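Local coordinates for uncharacterized protein SPOA0173 (Silicibacter pomeroyi, PDB 3EYT), which is of unknown function but has a thioredoxin-like fold and may act as an antioxidant oxidoreductase, at residues 50-63 / 138-151. Residues are numbered along the deposited sequence; the frame is centred on the assembly and turned at random.
Sequences LAQKVRAAFPEDKV and VSELLLGAEIATLL
Leu50, Leu151 and Phe58 bury the largest areas in the contact between two helices of this thioredoxin fold, 41-57 and 140-151, which lie on the same side of the central sheet. The pair illustrates how helices that stand well apart can be joined by their side chains: the segment axes come no nearer than 12.0 Å and cross at -45°, so large apolar groups must span the gap. At one end Leu50 does so with both branches. Its CG lies opposite the backbone N (chi1 175°), which sends CD2 across Val138, 3.8 Å from Val138 CB, while CD1 passes Glu140 CG and meets Leu143 CD2 tip to tip. Leu121 of strand 120-124 lies beneath both leucines. Lys53, its chain extended, crosses Glu140 at about a right angle, its NZ forming a salt bridge with Glu140 OE2 (3.3 Å) on the syn side of the carboxylate.

Phe58, the first residue to leave the helix, fills the middle. Ile147 lays its CG2 over one face of the ring in a CH-pi contact, 3.7 Å from the ring centroid and 17° off the normal, and Gly144 CA sits at the ring edge. Ile147 CD1 goes on to touch Val54 CG1. From the last helical turn, Arg55 holds the chain that follows: NH1 and NH2 both donate to Val63 O, and NH2 also to Phe58 O. Leu151 closes the far end. Its CD1 approaches Phe58 CD1 at 4.0 Å, whereas CD2 rests against the start of strand 63-69, 4.0 Å from Val63 CG2 and 3.8 Å from Lys62 O.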
loop_
_atom_site.group_PDB
_atom_site.type_symbol
_atom_site.label_atom_id
_atom_site.label_comp_id
_atom_site.label_asym_id
_atom_site.label_seq_id
_atom_site.Cartn_x
_atom_site.Cartn_y
_atom_site.Cartn_z
ATOM N N LEU C 50 -18.258 -19.101 -1.310
ATOM C CA LEU C 50 -19.468 -19.283 -0.483
ATOM C C LEU C 50 -20.357 -18.029 -0.474
ATOM O O LEU C 50 -21.567 -18.125 -0.627
ATOM C CB LEU C 50 -19.105 -19.696 0.945
ATOM C CG LEU C 50 -20.263 -19.800 1.941
ATOM C CD1 LEU C 50 -21.287 -20.874 1.511
ATOM C CD2 LEU C 50 -19.742 -20.080 3.370
ATOM N N ALA C 51 -19.745 -16.849 -0.298
ATOM C CA ALA C 51 -20.505 -15.607 -0.284
ATOM C C ALA C 51 -21.252 -15.409 -1.618
ATOM O O ALA C 51 -22.405 -14.966 -1.622
ATOM C CB ALA C 51 -19.604 -14.416 0.021
ATOM N N GLN C 52 -20.611 -15.754 -2.726
ATOM C CA GLN C 52 -21.244 -15.643 -4.035
ATOM C C GLN C 52 -22.413 -16.612 -4.239
ATOM O O GLN C 52 -23.368 -16.281 -4.938
ATOM C CB GLN C 52 -20.201 -15.810 -5.132
ATOM C CG GLN C 52 -19.168 -14.696 -5.123
ATOM C CD GLN C 52 -18.185 -14.810 -6.246
ATOM O OE1 GLN C 52 -17.462 -15.790 -6.346
ATOM N NE2 GLN C 52 -18.129 -13.804 -7.080
ATOM N N LYS C 53 -22.327 -17.791 -3.623
ATOM C CA LYS C 53 -23.431 -18.779 -3.631
ATOM C C LYS C 53 -24.613 -18.264 -2.856
ATOM O O LYS C 53 -25.742 -18.353 -3.327
ATOM C CB LYS C 53 -22.975 -20.123 -3.046
ATOM C CG LYS C 53 -22.117 -20.918 -4.012
ATOM C CD LYS C 53 -21.484 -22.103 -3.331
ATOM C CE LYS C 53 -20.750 -22.945 -4.349
ATOM N NZ LYS C 53 -19.901 -23.983 -3.687
ATOM N N VAL C 54 -24.340 -17.708 -1.664
ATOM C CA VAL C 54 -25.386 -17.090 -0.860
ATOM C C VAL C 54 -26.059 -15.987 -1.660
ATOM O O VAL C 54 -27.301 -15.921 -1.711
ATOM C CB VAL C 54 -24.829 -16.558 0.491
ATOM C CG1 VAL C 54 -25.894 -15.764 1.261
ATOM C CG2 VAL C 54 -24.280 -17.757 1.343
ATOM N N ARG C 55 -25.255 -15.126 -2.278
ATOM C CA ARG C 55 -25.804 -14.037 -3.071
ATOM C C ARG C 55 -26.681 -14.559 -4.199
ATOM O O ARG C 55 -27.765 -14.008 -4.432
ATOM C CB ARG C 55 -24.705 -13.109 -3.622
ATOM C CG ARG C 55 -25.227 -11.994 -4.575
ATOM C CD ARG C 55 -26.063 -10.914 -3.893
ATOM N NE ARG C 55 -27.341 -11.440 -3.385
ATOM C CZ ARG C 55 -28.093 -10.891 -2.428
ATOM N NH1 ARG C 55 -27.736 -9.760 -1.805
ATOM N NH2 ARG C 55 -29.209 -11.513 -2.060
ATOM N N ALA C 56 -26.213 -15.599 -4.901
ATOM C CA ALA C 56 -26.990 -16.193 -5.977
ATOM C C ALA C 56 -28.228 -16.924 -5.432
ATOM O O ALA C 56 -29.253 -16.937 -6.081
ATOM C CB ALA C 56 -26.117 -17.136 -6.843
ATOM N N ALA C 57 -28.150 -17.510 -4.240
ATOM C CA ALA C 57 -29.280 -18.352 -3.769
ATOM C C ALA C 57 -30.457 -17.608 -3.143
ATOM O O ALA C 57 -31.584 -18.114 -3.181
ATOM C CB ALA C 57 -28.805 -19.488 -2.857
ATOM N N PHE C 58 -30.215 -16.418 -2.592
ATOM C CA PHE C 58 -31.274 -15.633 -1.941
ATOM C C PHE C 58 -31.538 -14.288 -2.645
ATOM O O PHE C 58 -30.641 -13.725 -3.267
ATOM C CB PHE C 58 -30.945 -15.420 -0.446
ATOM C CG PHE C 58 -30.839 -16.701 0.327
ATOM C CD1 PHE C 58 -31.977 -17.304 0.862
ATOM C CD2 PHE C 58 -29.613 -17.339 0.470
ATOM C CE1 PHE C 58 -31.895 -18.515 1.550
ATOM C CE2 PHE C 58 -29.514 -18.542 1.162
ATOM C CZ PHE C 58 -30.652 -19.123 1.713
ATOM N N PRO C 59 -32.775 -13.779 -2.562
ATOM C CA PRO C 59 -33.029 -12.502 -3.241
ATOM C C PRO C 59 -32.490 -11.275 -2.477
ATOM O O PRO C 59 -32.472 -11.251 -1.227
ATOM C CB PRO C 59 -34.564 -12.458 -3.362
ATOM C CG PRO C 59 -35.066 -13.314 -2.271
ATOM C CD PRO C 59 -34.001 -14.380 -2.011
ATOM N N GLU C 60 -32.067 -10.276 -3.248
ATOM C CA GLU C 60 -31.474 -9.043 -2.727
ATOM C C GLU C 60 -32.440 -8.295 -1.827
ATOM O O GLU C 60 -32.009 -7.552 -0.946
ATOM C CB GLU C 60 -31.052 -8.101 -3.863
ATOM C CG GLU C 60 -30.467 -8.780 -5.106
ATOM C CD GLU C 60 -28.949 -8.640 -5.271
ATOM O OE1 GLU C 60 -28.266 -8.078 -4.372
ATOM O OE2 GLU C 60 -28.443 -9.108 -6.325
ATOM N N ASP C 61 -33.745 -8.464 -2.041
ATOM C CA ASP C 61 -34.695 -7.729 -1.204
ATOM C C ASP C 61 -34.756 -8.318 0.201
ATOM O O ASP C 61 -35.089 -7.616 1.155
ATOM C CB ASP C 61 -36.093 -7.654 -1.842
ATOM C CG ASP C 61 -36.803 -8.989 -1.857
ATOM O OD1 ASP C 61 -36.140 -10.043 -1.805
ATOM O OD2 ASP C 61 -38.051 -8.989 -1.924
ATOM N N LYS C 62 -34.410 -9.594 0.330
ATOM C CA LYS C 62 -34.524 -10.273 1.609
ATOM C C LYS C 62 -33.195 -10.439 2.335
ATOM O O LYS C 62 -33.153 -10.358 3.568
ATOM C CB LYS C 62 -35.182 -11.633 1.425
ATOM C CG LYS C 62 -36.662 -11.554 1.061
ATOM C CD LYS C 62 -37.252 -12.959 0.856
ATOM C CE LYS C 62 -38.676 -12.936 0.249
ATOM N NZ LYS C 62 -39.484 -11.853 0.876
ATOM N N VAL C 63 -32.124 -10.679 1.571
ATOM C CA VAL C 63 -30.803 -10.978 2.129
ATOM C C VAL C 63 -29.776 -10.024 1.521
ATOM O O VAL C 63 -29.660 -9.902 0.283
ATOM C CB VAL C 63 -30.392 -12.449 1.856
ATOM C CG1 VAL C 63 -28.944 -12.744 2.365
ATOM C CG2 VAL C 63 -31.402 -13.402 2.489
ATOM N N VAL C 138 -17.565 -23.835 6.231
ATOM C CA VAL C 138 -18.971 -23.754 6.634
ATOM C C VAL C 138 -19.826 -24.719 5.809
ATOM O O VAL C 138 -19.749 -24.725 4.568
ATOM C CB VAL C 138 -19.544 -22.329 6.481
ATOM C CG1 VAL C 138 -20.856 -22.227 7.240
ATOM C CG2 VAL C 138 -18.563 -21.291 7.032
ATOM N N SER C 139 -20.630 -25.516 6.508
ATOM C CA SER C 139 -21.618 -26.373 5.876
ATOM C C SER C 139 -22.674 -25.517 5.182
ATOM O O SER C 139 -23.388 -24.747 5.832
ATOM C CB SER C 139 -22.302 -27.238 6.923
ATOM O OG SER C 139 -23.531 -27.724 6.420
ATOM N N GLU C 140 -22.766 -25.663 3.863
ATOM C CA GLU C 140 -23.817 -24.999 3.092
ATOM C C GLU C 140 -25.244 -25.401 3.521
ATOM O O GLU C 140 -26.140 -24.540 3.575
ATOM C CB GLU C 140 -23.617 -25.246 1.603
ATOM C CG GLU C 140 -22.615 -24.288 1.020
ATOM C CD GLU C 140 -22.200 -24.680 -0.375
ATOM O OE1 GLU C 140 -23.082 -25.077 -1.167
ATOM O OE2 GLU C 140 -20.979 -24.589 -0.678
ATOM N N LEU C 141 -25.460 -26.685 3.815
ATOM C CA LEU C 141 -26.768 -27.112 4.354
ATOM C C LEU C 141 -27.090 -26.381 5.657
ATOM O O LEU C 141 -28.220 -25.903 5.859
ATOM C CB LEU C 141 -26.839 -28.632 4.585
ATOM C CG LEU C 141 -27.088 -29.492 3.334
ATOM C CD1 LEU C 141 -26.808 -30.932 3.631
ATOM C CD2 LEU C 141 -28.541 -29.298 2.835
ATOM N N LEU C 142 -26.117 -26.278 6.551
ATOM C CA LEU C 142 -26.445 -25.681 7.863
ATOM C C LEU C 142 -26.563 -24.167 7.778
ATOM O O LEU C 142 -27.420 -23.586 8.450
ATOM C CB LEU C 142 -25.482 -26.136 8.971
ATOM C CG LEU C 142 -25.600 -27.647 9.280
ATOM C CD1 LEU C 142 -24.335 -28.207 9.956
ATOM C CD2 LEU C 142 -26.870 -28.048 10.057
ATOM N N LEU C 143 -25.751 -23.538 6.924
ATOM C CA LEU C 143 -25.872 -22.090 6.691
ATOM C C LEU C 143 -27.208 -21.708 6.041
ATOM O O LEU C 143 -27.831 -20.705 6.423
ATOM C CB LEU C 143 -24.713 -21.555 5.834
ATOM C CG LEU C 143 -24.732 -20.044 5.553
ATOM C CD1 LEU C 143 -24.631 -19.237 6.872
ATOM C CD2 LEU C 143 -23.622 -19.613 4.565
ATOM N N GLY C 144 -27.635 -22.485 5.043
ATOM C CA GLY C 144 -28.941 -22.270 4.410
ATOM C C GLY C 144 -30.074 -22.413 5.427
ATOM O O GLY C 144 -31.020 -21.622 5.426
ATOM N N ALA C 145 -29.952 -23.399 6.322
ATOM C CA ALA C 145 -30.908 -23.576 7.416
ATOM C C ALA C 145 -30.927 -22.337 8.357
ATOM O O ALA C 145 -32.005 -21.819 8.718
ATOM C CB ALA C 145 -30.601 -24.864 8.194
ATOM N N GLU C 146 -29.747 -21.835 8.722
ATOM C CA GLU C 146 -29.685 -20.655 9.605
ATOM C C GLU C 146 -30.288 -19.424 8.949
ATOM O O GLU C 146 -31.042 -18.676 9.614
ATOM C CB GLU C 146 -28.258 -20.330 10.068
ATOM C CG GLU C 146 -27.519 -21.461 10.778
ATOM C CD GLU C 146 -26.036 -21.122 11.031
ATOM O OE1 GLU C 146 -25.389 -20.412 10.205
ATOM O OE2 GLU C 146 -25.519 -21.581 12.065
ATOM N N ILE C 147 -30.000 -19.221 7.657
ATOM C CA ILE C 147 -30.569 -18.076 6.917
ATOM C C ILE C 147 -32.109 -18.158 6.839
ATOM O O ILE C 147 -32.822 -17.156 7.063
ATOM C CB ILE C 147 -29.916 -17.930 5.516
ATOM C CG1 ILE C 147 -28.459 -17.458 5.638
ATOM C CG2 ILE C 147 -30.672 -16.947 4.627
ATOM C CD1 ILE C 147 -27.650 -17.671 4.329
ATOM N N ALA C 148 -32.624 -19.350 6.565
ATOM C CA ALA C 148 -34.086 -19.558 6.561
ATOM C C ALA C 148 -34.725 -19.269 7.910
ATOM O O ALA C 148 -35.784 -18.676 7.973
ATOM C CB ALA C 148 -34.426 -20.976 6.120
ATOM N N THR C 149 -34.088 -19.695 8.987
ATOM C CA THR C 149 -34.612 -19.458 10.329
ATOM C C THR C 149 -34.764 -17.955 10.589
ATOM O O THR C 149 -35.805 -17.495 11.098
ATOM C CB THR C 149 -33.704 -20.108 11.401
ATOM O OG1 THR C 149 -33.636 -21.518 11.153
ATOM C CG2 THR C 149 -34.235 -19.835 12.846
ATOM N N LEU C 150 -33.732 -17.211 10.217
ATOM C CA LEU C 150 -33.701 -15.754 10.361
ATOM C C LEU C 150 -34.722 -15.073 9.445
ATOM O O LEU C 150 -35.415 -14.115 9.859
ATOM C CB LEU C 150 -32.279 -15.228 10.106
ATOM C CG LEU C 150 -31.196 -15.694 11.086
ATOM C CD1 LEU C 150 -29.877 -14.940 10.863
ATOM C CD2 LEU C 150 -31.687 -15.476 12.514
ATOM N N LEU C 151 -34.833 -15.569 8.212
ATOM C CA LEU C 151 -35.860 -15.086 7.283
ATOM C C LEU C 151 -37.272 -15.413 7.774
ATOM O O LEU C 151 -38.217 -14.677 7.475
ATOM C CB LEU C 151 -35.667 -15.662 5.878
ATOM C CG LEU C 151 -34.473 -15.139 5.082
ATOM C CD1 LEU C 151 -34.422 -15.858 3.747
ATOM C CD2 LEU C 151 -34.580 -13.620 4.886
#